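Local coordinates for protein Aster-A (Mus musculus, PDB 6GQF), which carries cholesterol without vesicles from the plasma membrane to the endoplasmic reticulum, here represented by its sterol-binding VASt (ASTER) domain, at residues A[40-45]-A[192-197]; A[94-99]-A[111-116]; A[115-120]-A[127-132]; A[146-151]-A[164-169]. One frame throughout, in Å; residues are numbered along the deposited sequence.

Interaction 1: A[40-45]-A[192-197]; sequences RLLINS and DYFHHL. With HC3 (25-hydroxycholesterol), chain E.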
# COMPACT_ATOMS: atom_id res chain seq x y z
N ARG A 40 6.49 1.55 -10.91
CA ARG A 40 7.55 0.59 -10.57
C ARG A 40 6.96 -0.70 -10.01
O ARG A 40 5.83 -0.71 -9.51
CB ARG A 40 8.53 1.18 -9.56
CG ARG A 40 9.32 2.37 -10.07
CD ARG A 40 10.34 2.85 -9.06
NE ARG A 40 10.98 4.08 -9.50
CZ ARG A 40 11.89 4.76 -8.80
NH1 ARG A 40 12.27 4.32 -7.61
NH2 ARG A 40 12.41 5.87 -9.29
N LEU A 41 7.73 -1.78 -10.11
CA LEU A 41 7.36 -3.06 -9.52
C LEU A 41 8.08 -3.20 -8.19
O LEU A 41 9.28 -3.45 -8.15
CB LEU A 41 7.73 -4.22 -10.46
CG LEU A 41 7.45 -5.64 -9.95
CD1 LEU A 41 5.95 -5.88 -9.81
CD2 LEU A 41 8.07 -6.67 -10.88
N LEU A 42 7.34 -3.05 -7.10
CA LEU A 42 7.94 -2.98 -5.77
C LEU A 42 8.21 -4.37 -5.20
O LEU A 42 9.28 -4.63 -4.66
CB LEU A 42 7.05 -2.18 -4.82
CG LEU A 42 6.95 -0.66 -5.01
CD1 LEU A 42 8.30 0.01 -4.91
CD2 LEU A 42 6.29 -0.29 -6.33
N ILE A 43 7.23 -5.25 -5.33
CA ILE A 43 7.33 -6.60 -4.78
C ILE A 43 6.96 -7.64 -5.82
O ILE A 43 6.04 -7.44 -6.62
CB ILE A 43 6.42 -6.78 -3.55
CG1 ILE A 43 6.85 -5.82 -2.43
CG2 ILE A 43 6.46 -8.22 -3.05
CD1 ILE A 43 5.87 -5.75 -1.27
N ASN A 44 7.68 -8.75 -5.81
CA ASN A 44 7.38 -9.90 -6.66
C ASN A 44 7.97 -11.15 -6.02
O ASN A 44 9.00 -11.66 -6.45
CB ASN A 44 7.93 -9.69 -8.07
CG ASN A 44 7.48 -10.77 -9.03
OD1 ASN A 44 6.46 -11.42 -8.82
ND2 ASN A 44 8.24 -10.95 -10.10
N SER A 45 7.31 -11.62 -4.96
CA SER A 45 7.80 -12.74 -4.18
C SER A 45 6.83 -13.91 -4.18
O SER A 45 5.63 -13.74 -4.40
CB SER A 45 8.06 -12.28 -2.74
OG SER A 45 8.93 -11.17 -2.72
N ASP A 192 10.95 1.79 0.71
CA ASP A 192 11.35 1.47 2.07
C ASP A 192 10.21 0.77 2.80
O ASP A 192 10.44 -0.12 3.62
CB ASP A 192 11.76 2.73 2.83
CG ASP A 192 12.28 2.43 4.22
OD1 ASP A 192 13.02 1.44 4.39
OD2 ASP A 192 11.94 3.18 5.16
N TYR A 193 8.99 1.17 2.48
CA TYR A 193 7.81 0.59 3.11
C TYR A 193 7.57 -0.84 2.64
O TYR A 193 7.47 -1.76 3.46
CB TYR A 193 6.56 1.44 2.82
CG TYR A 193 5.29 0.80 3.33
CD1 TYR A 193 4.86 1.00 4.64
CD2 TYR A 193 4.53 -0.03 2.51
CE1 TYR A 193 3.70 0.40 5.11
CE2 TYR A 193 3.37 -0.63 2.98
CZ TYR A 193 2.97 -0.41 4.28
OH TYR A 193 1.82 -1.01 4.75
N PHE A 194 7.49 -1.03 1.33
CA PHE A 194 7.13 -2.32 0.76
C PHE A 194 8.25 -3.35 0.87
O PHE A 194 8.00 -4.55 0.98
CB PHE A 194 6.70 -2.16 -0.70
CG PHE A 194 5.31 -1.61 -0.85
CD1 PHE A 194 4.20 -2.41 -0.61
CD2 PHE A 194 5.10 -0.29 -1.23
CE1 PHE A 194 2.92 -1.91 -0.75
CE2 PHE A 194 3.82 0.21 -1.37
CZ PHE A 194 2.73 -0.59 -1.13
N HIS A 195 9.50 -2.89 0.86
CA HIS A 195 10.62 -3.82 1.01
C HIS A 195 10.62 -4.39 2.43
O HIS A 195 10.90 -5.57 2.63
CB HIS A 195 11.94 -3.12 0.69
CG HIS A 195 12.14 -2.88 -0.78
ND1 HIS A 195 13.02 -1.94 -1.27
CD2 HIS A 195 11.57 -3.46 -1.86
CE1 HIS A 195 12.98 -1.95 -2.59
NE2 HIS A 195 12.11 -2.86 -2.98
N HIS A 196 10.27 -3.56 3.41
CA HIS A 196 10.11 -4.03 4.79
C HIS A 196 8.87 -4.91 4.92
O HIS A 196 8.84 -5.83 5.75
CB HIS A 196 10.01 -2.85 5.75
CG HIS A 196 11.33 -2.23 6.08
ND1 HIS A 196 11.45 -1.12 6.89
CD2 HIS A 196 12.59 -2.56 5.71
CE1 HIS A 196 12.73 -0.80 7.01
NE2 HIS A 196 13.44 -1.66 6.30
N LEU A 197 7.85 -4.63 4.12
CA LEU A 197 6.64 -5.44 4.13
C LEU A 197 6.92 -6.83 3.58
O LEU A 197 6.35 -7.82 4.04
CB LEU A 197 5.53 -4.76 3.31
CG LEU A 197 4.27 -5.59 3.02
CD1 LEU A 197 3.50 -5.94 4.30
CD2 LEU A 197 3.37 -4.85 2.04
C18 HC3 E . 6.03 8.29 1.16
C13 HC3 E . 4.69 8.98 1.41
C12 HC3 E . 4.37 8.66 2.77
C11 HC3 E . 4.04 7.07 3.01
C9 HC3 E . 2.99 6.54 2.05
C10 HC3 E . 2.66 4.96 2.29
C19 HC3 E . 3.97 4.24 2.49
C1 HC3 E . 1.85 4.80 3.57
C2 HC3 E . 1.45 3.36 3.82
C3 HC3 E . 0.70 2.76 2.67
O1 HC3 E . 0.46 1.38 2.92
C4 HC3 E . 1.47 2.90 1.36
C5 HC3 E . 1.94 4.34 1.16
C6 HC3 E . 2.20 4.90 -0.37
C7 HC3 E . 2.36 6.37 -0.52
C8 HC3 E . 3.41 6.86 0.62
C14 HC3 E . 3.65 8.34 0.46
C15 HC3 E . 3.98 8.93 -1.00
C16 HC3 E . 4.71 10.45 -0.64
C17 HC3 E . 4.81 10.54 0.89
C20 HC3 E . 6.00 11.21 1.41
C21 HC3 E . 5.58 11.92 2.74
C22 HC3 E . 6.73 12.22 0.47
C23 HC3 E . 6.66 13.68 0.86
C24 HC3 E . 7.18 14.44 -0.34
C25 HC3 E . 7.59 15.83 0.06
C26 HC3 E . 7.96 16.57 -1.20
C27 HC3 E . 6.43 16.53 0.74
O2 HC3 E . 8.70 15.76 0.92

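Interaction 2: A[94-99]-A[111-116]; sequences LTYTIP and VVETQT. With HC3 (25-hydroxycholesterol), chain E.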
# COMPACT_ATOMS: atom_id res chain seq x y z
N LEU A 94 -8.80 3.20 5.25
CA LEU A 94 -7.87 3.21 6.37
C LEU A 94 -7.43 4.64 6.63
O LEU A 94 -7.47 5.48 5.74
CB LEU A 94 -6.63 2.34 6.09
CG LEU A 94 -6.84 0.87 5.74
CD1 LEU A 94 -7.32 0.66 4.30
CD2 LEU A 94 -5.56 0.10 6.00
N THR A 95 -7.00 4.90 7.86
CA THR A 95 -6.34 6.16 8.15
C THR A 95 -5.28 5.92 9.21
O THR A 95 -5.45 5.06 10.08
CB THR A 95 -7.32 7.24 8.62
OG1 THR A 95 -6.60 8.45 8.90
CG2 THR A 95 -8.08 6.80 9.87
N TYR A 96 -4.18 6.66 9.13
CA TYR A 96 -3.13 6.56 10.12
C TYR A 96 -2.16 7.71 9.97
O TYR A 96 -2.03 8.30 8.89
CB TYR A 96 -2.39 5.22 10.00
CG TYR A 96 -2.18 4.75 8.59
CD1 TYR A 96 -1.28 5.39 7.75
CD2 TYR A 96 -2.88 3.67 8.09
CE1 TYR A 96 -1.09 4.97 6.45
CE2 TYR A 96 -2.71 3.24 6.80
CZ TYR A 96 -1.81 3.89 5.98
OH TYR A 96 -1.63 3.45 4.69
N THR A 97 -1.50 8.04 11.07
CA THR A 97 -0.48 9.07 11.10
C THR A 97 0.88 8.42 10.89
O THR A 97 1.15 7.36 11.45
CB THR A 97 -0.51 9.85 12.42
OG1 THR A 97 -1.78 10.49 12.56
CG2 THR A 97 0.61 10.90 12.48
N ILE A 98 1.71 9.06 10.08
CA ILE A 98 3.03 8.53 9.76
C ILE A 98 4.12 9.53 10.13
O ILE A 98 3.85 10.73 10.24
CB ILE A 98 3.17 8.18 8.26
CG1 ILE A 98 3.11 9.46 7.40
CG2 ILE A 98 2.10 7.17 7.85
CD1 ILE A 98 3.32 9.21 5.92
N PRO A 99 5.35 9.04 10.33
CA PRO A 99 6.51 9.91 10.53
C PRO A 99 7.12 10.36 9.20
O PRO A 99 7.12 9.59 8.24
CB PRO A 99 7.48 9.02 11.31
CG PRO A 99 7.14 7.63 10.88
CD PRO A 99 5.66 7.62 10.60
N VAL A 111 -2.60 9.99 6.71
CA VAL A 111 -2.76 9.25 5.47
C VAL A 111 -4.11 8.56 5.43
O VAL A 111 -4.34 7.61 6.17
CB VAL A 111 -1.66 8.18 5.29
CG1 VAL A 111 -1.93 7.32 4.05
CG2 VAL A 111 -0.30 8.84 5.20
N VAL A 112 -5.00 9.04 4.57
CA VAL A 112 -6.25 8.35 4.31
C VAL A 112 -6.05 7.43 3.12
O VAL A 112 -5.55 7.86 2.08
CB VAL A 112 -7.39 9.33 4.03
CG1 VAL A 112 -8.66 8.58 3.62
CG2 VAL A 112 -7.64 10.18 5.25
N GLU A 113 -6.44 6.17 3.27
CA GLU A 113 -6.27 5.17 2.22
C GLU A 113 -7.60 4.49 1.90
O GLU A 113 -8.41 4.25 2.79
CB GLU A 113 -5.23 4.13 2.64
CG GLU A 113 -4.93 3.07 1.57
CD GLU A 113 -3.89 2.06 2.02
OE1 GLU A 113 -3.48 2.12 3.20
OE2 GLU A 113 -3.50 1.20 1.20
N THR A 114 -7.80 4.20 0.62
CA THR A 114 -8.99 3.49 0.15
C THR A 114 -8.60 2.24 -0.62
O THR A 114 -7.81 2.31 -1.56
CB THR A 114 -9.85 4.39 -0.76
OG1 THR A 114 -10.05 5.65 -0.12
CG2 THR A 114 -11.19 3.75 -1.04
N GLN A 115 -9.14 1.10 -0.22
CA GLN A 115 -8.82 -0.18 -0.86
C GLN A 115 -10.05 -0.84 -1.46
O GLN A 115 -11.08 -0.95 -0.80
CB GLN A 115 -8.16 -1.12 0.15
CG GLN A 115 -6.78 -0.67 0.59
CD GLN A 115 -6.09 -1.71 1.44
OE1 GLN A 115 -6.73 -2.61 1.99
NE2 GLN A 115 -4.77 -1.59 1.56
N THR A 116 -9.93 -1.29 -2.71
CA THR A 116 -10.99 -2.02 -3.39
C THR A 116 -10.54 -3.44 -3.76
O THR A 116 -9.63 -3.60 -4.56
CB THR A 116 -11.44 -1.31 -4.68
OG1 THR A 116 -11.87 0.02 -4.37
CG2 THR A 116 -12.58 -2.05 -5.35
C18 HC3 E . 6.03 8.29 1.16
C13 HC3 E . 4.69 8.98 1.41
C12 HC3 E . 4.37 8.66 2.77
C11 HC3 E . 4.04 7.07 3.01
C9 HC3 E . 2.99 6.54 2.05
C10 HC3 E . 2.66 4.96 2.29
C19 HC3 E . 3.97 4.24 2.49
C1 HC3 E . 1.85 4.80 3.57
C2 HC3 E . 1.45 3.36 3.82
C3 HC3 E . 0.70 2.76 2.67
O1 HC3 E . 0.46 1.38 2.92
C4 HC3 E . 1.47 2.90 1.36
C5 HC3 E . 1.94 4.34 1.16
C6 HC3 E . 2.20 4.90 -0.37
C7 HC3 E . 2.36 6.37 -0.52
C8 HC3 E . 3.41 6.86 0.62
C14 HC3 E . 3.65 8.34 0.46
C15 HC3 E . 3.98 8.93 -1.00
C16 HC3 E . 4.71 10.45 -0.64
C17 HC3 E . 4.81 10.54 0.89
C20 HC3 E . 6.00 11.21 1.41
C21 HC3 E . 5.58 11.92 2.74
C22 HC3 E . 6.73 12.22 0.47
C23 HC3 E . 6.66 13.68 0.86
C24 HC3 E . 7.18 14.44 -0.34
C25 HC3 E . 7.59 15.83 0.06
C26 HC3 E . 7.96 16.57 -1.20
C27 HC3 E . 6.43 16.53 0.74
O2 HC3 E . 8.70 15.76 0.92

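Interaction 3: A[115-120]-A[127-132]; sequences QTLFRR and CVVDSE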
# COMPACT_ATOMS: atom_id res chain seq x y z
N GLN A 115 -9.14 1.10 -0.22
CA GLN A 115 -8.82 -0.18 -0.86
C GLN A 115 -10.05 -0.84 -1.46
O GLN A 115 -11.08 -0.95 -0.80
CB GLN A 115 -8.16 -1.12 0.15
CG GLN A 115 -6.78 -0.67 0.59
CD GLN A 115 -6.09 -1.71 1.44
OE1 GLN A 115 -6.73 -2.61 1.99
NE2 GLN A 115 -4.77 -1.59 1.56
N THR A 116 -9.93 -1.29 -2.71
CA THR A 116 -10.99 -2.02 -3.39
C THR A 116 -10.54 -3.44 -3.76
O THR A 116 -9.63 -3.60 -4.56
CB THR A 116 -11.44 -1.31 -4.68
OG1 THR A 116 -11.87 0.02 -4.37
CG2 THR A 116 -12.58 -2.05 -5.35
N LEU A 117 -11.20 -4.44 -3.19
CA LEU A 117 -10.81 -5.84 -3.39
C LEU A 117 -11.64 -6.51 -4.48
O LEU A 117 -12.86 -6.45 -4.47
CB LEU A 117 -10.96 -6.63 -2.08
CG LEU A 117 -10.15 -7.93 -1.94
CD1 LEU A 117 -10.10 -8.33 -0.48
CD2 LEU A 117 -10.72 -9.07 -2.77
N PHE A 118 -10.94 -7.17 -5.40
CA PHE A 118 -11.57 -7.97 -6.45
C PHE A 118 -11.16 -9.43 -6.30
O PHE A 118 -9.98 -9.77 -6.41
CB PHE A 118 -11.18 -7.46 -7.84
CG PHE A 118 -11.43 -6.00 -8.04
CD1 PHE A 118 -10.47 -5.06 -7.73
CD2 PHE A 118 -12.65 -5.57 -8.55
CE1 PHE A 118 -10.70 -3.72 -7.92
CE2 PHE A 118 -12.89 -4.23 -8.74
CZ PHE A 118 -11.92 -3.30 -8.43
N ARG A 119 -12.13 -10.30 -6.05
CA ARG A 119 -11.85 -11.72 -5.88
C ARG A 119 -11.72 -12.41 -7.23
O ARG A 119 -12.65 -12.40 -8.04
CB ARG A 119 -12.96 -12.38 -5.06
CG ARG A 119 -13.31 -11.62 -3.79
CD ARG A 119 -13.84 -12.56 -2.73
NE ARG A 119 -12.84 -13.56 -2.37
CZ ARG A 119 -11.84 -13.35 -1.52
NH1 ARG A 119 -11.71 -12.17 -0.92
NH2 ARG A 119 -10.97 -14.32 -1.27
N ARG A 120 -10.55 -13.00 -7.48
CA ARG A 120 -10.28 -13.71 -8.73
C ARG A 120 -9.29 -14.85 -8.48
O ARG A 120 -8.11 -14.61 -8.23
CB ARG A 120 -9.72 -12.75 -9.78
CG ARG A 120 -10.75 -11.82 -10.43
CD ARG A 120 -10.10 -10.70 -11.24
NE ARG A 120 -9.02 -11.18 -12.09
CZ ARG A 120 -8.32 -10.42 -12.92
NH1 ARG A 120 -8.60 -9.13 -13.03
NH2 ARG A 120 -7.36 -10.96 -13.65
N CYS A 127 -6.77 -13.06 -5.26
CA CYS A 127 -7.46 -11.78 -5.34
C CYS A 127 -6.57 -10.65 -5.84
O CYS A 127 -5.36 -10.81 -5.99
CB CYS A 127 -8.02 -11.40 -3.96
SG CYS A 127 -6.74 -10.81 -2.81
N VAL A 128 -7.18 -9.50 -6.11
CA VAL A 128 -6.46 -8.27 -6.43
C VAL A 128 -7.11 -7.12 -5.67
O VAL A 128 -8.33 -7.11 -5.50
CB VAL A 128 -6.46 -7.97 -7.95
CG1 VAL A 128 -5.84 -6.60 -8.25
CG2 VAL A 128 -5.72 -9.06 -8.69
N VAL A 129 -6.31 -6.16 -5.21
CA VAL A 129 -6.87 -4.99 -4.55
C VAL A 129 -6.14 -3.73 -4.99
O VAL A 129 -4.91 -3.68 -5.02
CB VAL A 129 -6.85 -5.13 -2.99
CG1 VAL A 129 -6.09 -6.36 -2.57
CG2 VAL A 129 -6.31 -3.88 -2.30
N ASP A 130 -6.94 -2.73 -5.36
CA ASP A 130 -6.44 -1.41 -5.73
C ASP A 130 -6.46 -0.49 -4.52
O ASP A 130 -7.42 -0.48 -3.76
CB ASP A 130 -7.27 -0.80 -6.85
CG ASP A 130 -6.94 -1.37 -8.21
OD1 ASP A 130 -5.75 -1.62 -8.49
OD2 ASP A 130 -7.88 -1.55 -9.02
N SER A 131 -5.40 0.30 -4.37
CA SER A 131 -5.26 1.17 -3.21
C SER A 131 -5.00 2.61 -3.64
O SER A 131 -4.10 2.87 -4.43
CB SER A 131 -4.12 0.66 -2.32
OG SER A 131 -4.06 1.39 -1.11
N GLU A 132 -5.81 3.53 -3.12
CA GLU A 132 -5.57 4.96 -3.29
C GLU A 132 -5.09 5.56 -1.98
O GLU A 132 -5.80 5.51 -0.97
CB GLU A 132 -6.84 5.69 -3.75
CG GLU A 132 -7.38 5.25 -5.09
CD GLU A 132 -8.59 6.07 -5.49
OE1 GLU A 132 -8.49 7.31 -5.52
OE2 GLU A 132 -9.66 5.47 -5.77

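Interaction 4: A[146-151]-A[164-169]; sequences TAHRYC and VSSEIR. With HC3 (25-hydroxycholesterol), chain E.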
# COMPACT_ATOMS: atom_id res chain seq x y z
N THR A 146 -0.90 8.89 -4.72
CA THR A 146 -0.28 7.67 -5.25
C THR A 146 -1.26 6.51 -5.31
O THR A 146 -2.20 6.44 -4.52
CB THR A 146 0.96 7.24 -4.41
OG1 THR A 146 0.56 6.86 -3.08
CG2 THR A 146 1.97 8.37 -4.33
N ALA A 147 -1.02 5.61 -6.27
CA ALA A 147 -1.83 4.41 -6.46
C ALA A 147 -0.97 3.16 -6.38
O ALA A 147 0.20 3.17 -6.78
CB ALA A 147 -2.56 4.46 -7.79
N HIS A 148 -1.55 2.08 -5.86
CA HIS A 148 -0.85 0.81 -5.66
C HIS A 148 -1.78 -0.36 -5.94
O HIS A 148 -2.97 -0.33 -5.60
CB HIS A 148 -0.30 0.73 -4.23
CG HIS A 148 0.43 1.97 -3.81
ND1 HIS A 148 1.80 2.05 -3.79
CD2 HIS A 148 -0.03 3.18 -3.42
CE1 HIS A 148 2.16 3.26 -3.39
NE2 HIS A 148 1.07 3.96 -3.17
N ARG A 149 -1.24 -1.40 -6.57
CA ARG A 149 -2.01 -2.60 -6.91
C ARG A 149 -1.36 -3.84 -6.31
O ARG A 149 -0.19 -4.13 -6.58
CB ARG A 149 -2.12 -2.75 -8.43
CG ARG A 149 -3.18 -3.75 -8.88
CD ARG A 149 -3.15 -4.03 -10.38
NE ARG A 149 -3.35 -2.83 -11.19
CZ ARG A 149 -4.53 -2.27 -11.45
NH1 ARG A 149 -5.64 -2.78 -10.93
NH2 ARG A 149 -4.60 -1.19 -12.21
N TYR A 150 -2.11 -4.57 -5.49
CA TYR A 150 -1.68 -5.85 -4.95
C TYR A 150 -2.29 -6.98 -5.77
O TYR A 150 -3.50 -6.98 -6.00
CB TYR A 150 -2.10 -6.02 -3.49
CG TYR A 150 -1.59 -4.99 -2.51
CD1 TYR A 150 -2.12 -3.70 -2.48
CD2 TYR A 150 -0.62 -5.31 -1.58
CE1 TYR A 150 -1.67 -2.77 -1.57
CE2 TYR A 150 -0.17 -4.39 -0.67
CZ TYR A 150 -0.70 -3.12 -0.66
OH TYR A 150 -0.25 -2.19 0.25
N CYS A 151 -1.47 -7.93 -6.22
CA CYS A 151 -1.96 -9.14 -6.88
C CYS A 151 -1.58 -10.37 -6.06
O CYS A 151 -0.40 -10.63 -5.83
CB CYS A 151 -1.39 -9.26 -8.29
SG CYS A 151 -1.75 -7.88 -9.41
N VAL A 164 3.32 -6.36 -6.18
CA VAL A 164 2.91 -5.00 -5.86
C VAL A 164 3.60 -4.01 -6.78
O VAL A 164 4.82 -3.87 -6.77
CB VAL A 164 3.23 -4.64 -4.40
CG1 VAL A 164 2.70 -3.24 -4.08
CG2 VAL A 164 2.64 -5.67 -3.44
N SER A 165 2.79 -3.32 -7.58
CA SER A 165 3.26 -2.24 -8.42
C SER A 165 2.61 -0.95 -7.93
O SER A 165 1.55 -0.98 -7.31
CB SER A 165 2.92 -2.49 -9.88
OG SER A 165 1.53 -2.69 -10.04
N SER A 166 3.26 0.17 -8.22
CA SER A 166 2.78 1.47 -7.77
C SER A 166 2.95 2.50 -8.87
O SER A 166 3.58 2.23 -9.89
CB SER A 166 3.52 1.91 -6.51
OG SER A 166 3.44 0.88 -5.53
N GLU A 167 2.37 3.68 -8.67
CA GLU A 167 2.58 4.79 -9.57
C GLU A 167 2.20 6.10 -8.89
O GLU A 167 1.39 6.12 -7.96
CB GLU A 167 1.79 4.60 -10.87
CG GLU A 167 0.29 4.82 -10.76
CD GLU A 167 -0.43 4.57 -12.08
OE1 GLU A 167 0.23 4.17 -13.06
OE2 GLU A 167 -1.67 4.77 -12.14
N ILE A 168 2.81 7.19 -9.35
CA ILE A 168 2.52 8.53 -8.85
C ILE A 168 1.56 9.22 -9.80
O ILE A 168 1.76 9.19 -11.02
CB ILE A 168 3.81 9.36 -8.68
CG1 ILE A 168 4.71 8.73 -7.62
CG2 ILE A 168 3.48 10.79 -8.29
CD1 ILE A 168 6.14 9.18 -7.71
N ARG A 169 0.54 9.85 -9.24
CA ARG A 169 -0.50 10.53 -10.02
C ARG A 169 -0.60 12.01 -9.65
O ARG A 169 -0.87 12.35 -8.51
CB ARG A 169 -1.85 9.85 -9.81
CG ARG A 169 -1.93 8.45 -10.40
CD ARG A 169 -3.32 7.86 -10.23
NE ARG A 169 -3.39 6.52 -10.80
CZ ARG A 169 -4.36 5.64 -10.55
NH1 ARG A 169 -5.35 5.95 -9.72
NH2 ARG A 169 -4.33 4.45 -11.12
C18 HC3 E . 6.03 8.29 1.16
C13 HC3 E . 4.69 8.98 1.41
C12 HC3 E . 4.37 8.66 2.77
C11 HC3 E . 4.04 7.07 3.01
C9 HC3 E . 2.99 6.54 2.05
C10 HC3 E . 2.66 4.96 2.29
C19 HC3 E . 3.97 4.24 2.49
C1 HC3 E . 1.85 4.80 3.57
C2 HC3 E . 1.45 3.36 3.82
C3 HC3 E . 0.70 2.76 2.67
O1 HC3 E . 0.46 1.38 2.92
C4 HC3 E . 1.47 2.90 1.36
C5 HC3 E . 1.94 4.34 1.16
C6 HC3 E . 2.20 4.90 -0.37
C7 HC3 E . 2.36 6.37 -0.52
C8 HC3 E . 3.41 6.86 0.62
C14 HC3 E . 3.65 8.34 0.46
C15 HC3 E . 3.98 8.93 -1.00
C16 HC3 E . 4.71 10.45 -0.64
C17 HC3 E . 4.81 10.54 0.89
C20 HC3 E . 6.00 11.21 1.41
C21 HC3 E . 5.58 11.92 2.74
C22 HC3 E . 6.73 12.22 0.47
C23 HC3 E . 6.66 13.68 0.86
C24 HC3 E . 7.18 14.44 -0.34
C25 HC3 E . 7.59 15.83 0.06
C26 HC3 E . 7.96 16.57 -1.20
C27 HC3 E . 6.43 16.53 0.74
O2 HC3 E . 8.70 15.76 0.92

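Interaction 1: A[40-45]-A[192-197]
Ile43 reaches from the strand to Phe194 on the helix, and the two side chains cross at about a right angle. Ile43 CD1 comes 3.7 Å from Phe194 CB and 3.3 Å from Phe194 O. The same methyl also touches Phe194 CD1 and, more distantly, Leu197 CD2. Beside it, Leu42 CB packs on Phe194 CB. At the margin, Leu42 O lies at the edge of the His195 ring, 3.7 Å from His195 NE2.

Tyr193 makes no contact with the strand; its ring packs on the sterol, with CG anti to the backbone N (chi1 174°). Its CB lies 3.8 Å from C19 of 25-hydroxycholesterol, and CG and CD1 meet the same methyl. Farther out, one face of the ring lies against C2, which is 3.9 Å from CE1 and offset toward the rim. CE2 and CZ both approach O1, and the tip, OH, is 3.3 Å from O1. Tyr193 OH is hydrogen-bonded to a bound glycerol, probably from the crystallisation liquor. Tyr193 CD2 in turn sits over the centre of the Phe194 ring. An alanine at Tyr193 would probably leave C2 and O1 of the sterol without the ring they rest on, and the Phe194 face without its cover.

Strand 40-45 and helix 192-197 run almost parallel, with axes 7.9 Å apart and 5° between their directions. Strand 40-47 is an outermost strand of the sheet. Leu42 and Ile43 form a classic beta bulge opposite Val164 of strand 159-170, and Phe194 packs on that same Val164. Helix 63-71 adds Leu69 against Tyr193 and Phe68 against Leu197.

Interaction 2: A[94-99]-A[111-116]
The Tyr96 ring has Val111 O over one face, offset toward the rim, and Glu113 OE1 at its edge. The ring of Phe74 also meets it, with planes about 15° apart. Sterol C2 approaches obliquely. With CG between its own backbone N and carbonyl carbon (chi1 38°), the Tyr96 ring lies against Val111, and Tyr96 CE1 packs 3.5 Å from Val111 CG1. Ile98 crosses Val111 at about a right angle and brings CD1 to 3.7 Å from Val111 CG2. The same CD1 lies 3.4 Å from sterol C12.

Tyr96 OH donates a 2.7 Å hydrogen bond to Glu113 OE1. It arrives above the carboxylate plane, and ring and carboxylate planes stand 86° apart. The hydroxyl is also 3.2 Å from sterol C3, the carbon that bears O1. A phenylalanine at Tyr96 would probably leave Glu113 OE1 without this donor and open a small gap beside sterol C3.

Four backbone bonds join the antiparallel strands through the hydrogen-bonded pairs Leu94–Glu113 and Tyr96–Val111. Leu94 CD1 packs 3.9 Å from Gln115 CD.

Glu113 is buried. Its OE2 takes Gln115 NE2 at 3.1 Å and is hydrogen-bonded to Ser131 OG. Gln115 is itself held by Arg92 at OE1. The bonds from Tyr96 OH and Gln115 NE2 would probably help Glu113 stay charged inside the domain, near the ring A end of the bound sterol.

Interaction 3: A[115-120]-A[127-132]
Phe118 and Asp130 each place CG anti to the carbonyl carbon (chi1 -54° and -78°), and their side chains meet on one face of the hairpin. Phe118 CE1 comes 3.7 Å from Asp130 OD2. The ring and carboxylate planes are 72° apart. Val128 O lies at the ring edge, 3.7 Å from Phe118 CD1. The ring of His89 also meets Phe118.

On the other face, Leu117 CD2 packs 3.8 Å from Cys127 CB. Val129 CG2 lies 4.1 Å from Gln115 CB. Ser131 OG is near Gln115 CG at 3.8 Å, but its polar partner lies two residues before Gln115 on strand 108-119.

The strands are antiparallel, and their backbone bonds fall on the hydrogen-bonded pairs Thr116–Asp130 and Phe118–Val128. Leu117–Val129 is a non-hydrogen-bonded pair between them.

The two faces differ in chemistry. Gln115, Leu117, Cys127, Val129 and Ser131 are buried on one face, whose end at Arg119 is exposed; Arg119 is hydrogen-bonded to Gln55 of helix 51-58. The face of Thr116, Phe118, Val128 and Asp130 is partly exposed. There Asp130 OD1 forms a salt bridge with Arg149, which probably balances its charge and ties this hairpin to strand 144-156.

Interaction 4: A[146-151]-A[164-169]
His148 and Ser166 form the tight, buried part of this contact. His148 ND1 and Ser166 OG are hydrogen-bonded at 2.7 Å, at the ring edge, and either could be the donor. The other nitrogen, His148 NE2, is hydrogen-bonded to Thr146 OG1 at 2.9 Å. Gripped at both nitrogens, the imidazole is held in its rotation. Its NE2 lies 3.2 Å from C6 of 25-hydroxycholesterol, and Thr146 OG1 is equally near C7. On the same face, Tyr150 and Val164 lie side by side, with Tyr150 CD2 3.8 Å from Val164 CG2.

Toward Glu167, Arg149 and Arg169 the contact is looser and partly exposed, although Ala147 itself is buried. Ala147 CB sits over the centre of the Arg169 guanidinium, 3.5 Å from CZ. Arg169 NE and NH2 both bond to Glu167 OE2, in a side-on salt bridge. The two nitrogens reach that oxygen from opposite faces of the carboxylate. Glu167 OE1 is hydrogen-bonded to Ser38. Arg149, bent at chi3 (-59°), turns its guanidinium to Asp130 of strand 127-136. Its NH2 stays 6.6 Å from Glu167 OE2.

Backbone bonds through Ala147–Glu167 and Arg149–Ser165 complete the antiparallel hairpin. One face supplies Thr146 and His148 to the sterol pocket, and helix 176-202 packs on Val164 and Ile168. A curved antiparallel sheet holding a long C-terminal helix is the helix-grip fold of StAR-related and Bet v 1-like domains.

Overall arrangement
From the N terminus, strand 40-45 meets helix 192-197 from near the end of the chain, so interaction 1 closes the longest loop and encloses the other three, none of which cross. Within it, interaction 2 closes a hairpin. Interaction 3 starts on the same strand, sharing Gln115 and Thr116 with it, and closes the next. Interaction 4 follows in series as another hairpin. Neighbouring strands join them: Ser131 of interaction 3 pairs with His148 of interaction 4, and Val164 of interaction 4 pairs with Leu42 of interaction 1. The sheet thus runs on from 90-99 to 40-47, and the last helix returns to it. Interactions 1, 2 and 4 all touch the sterol.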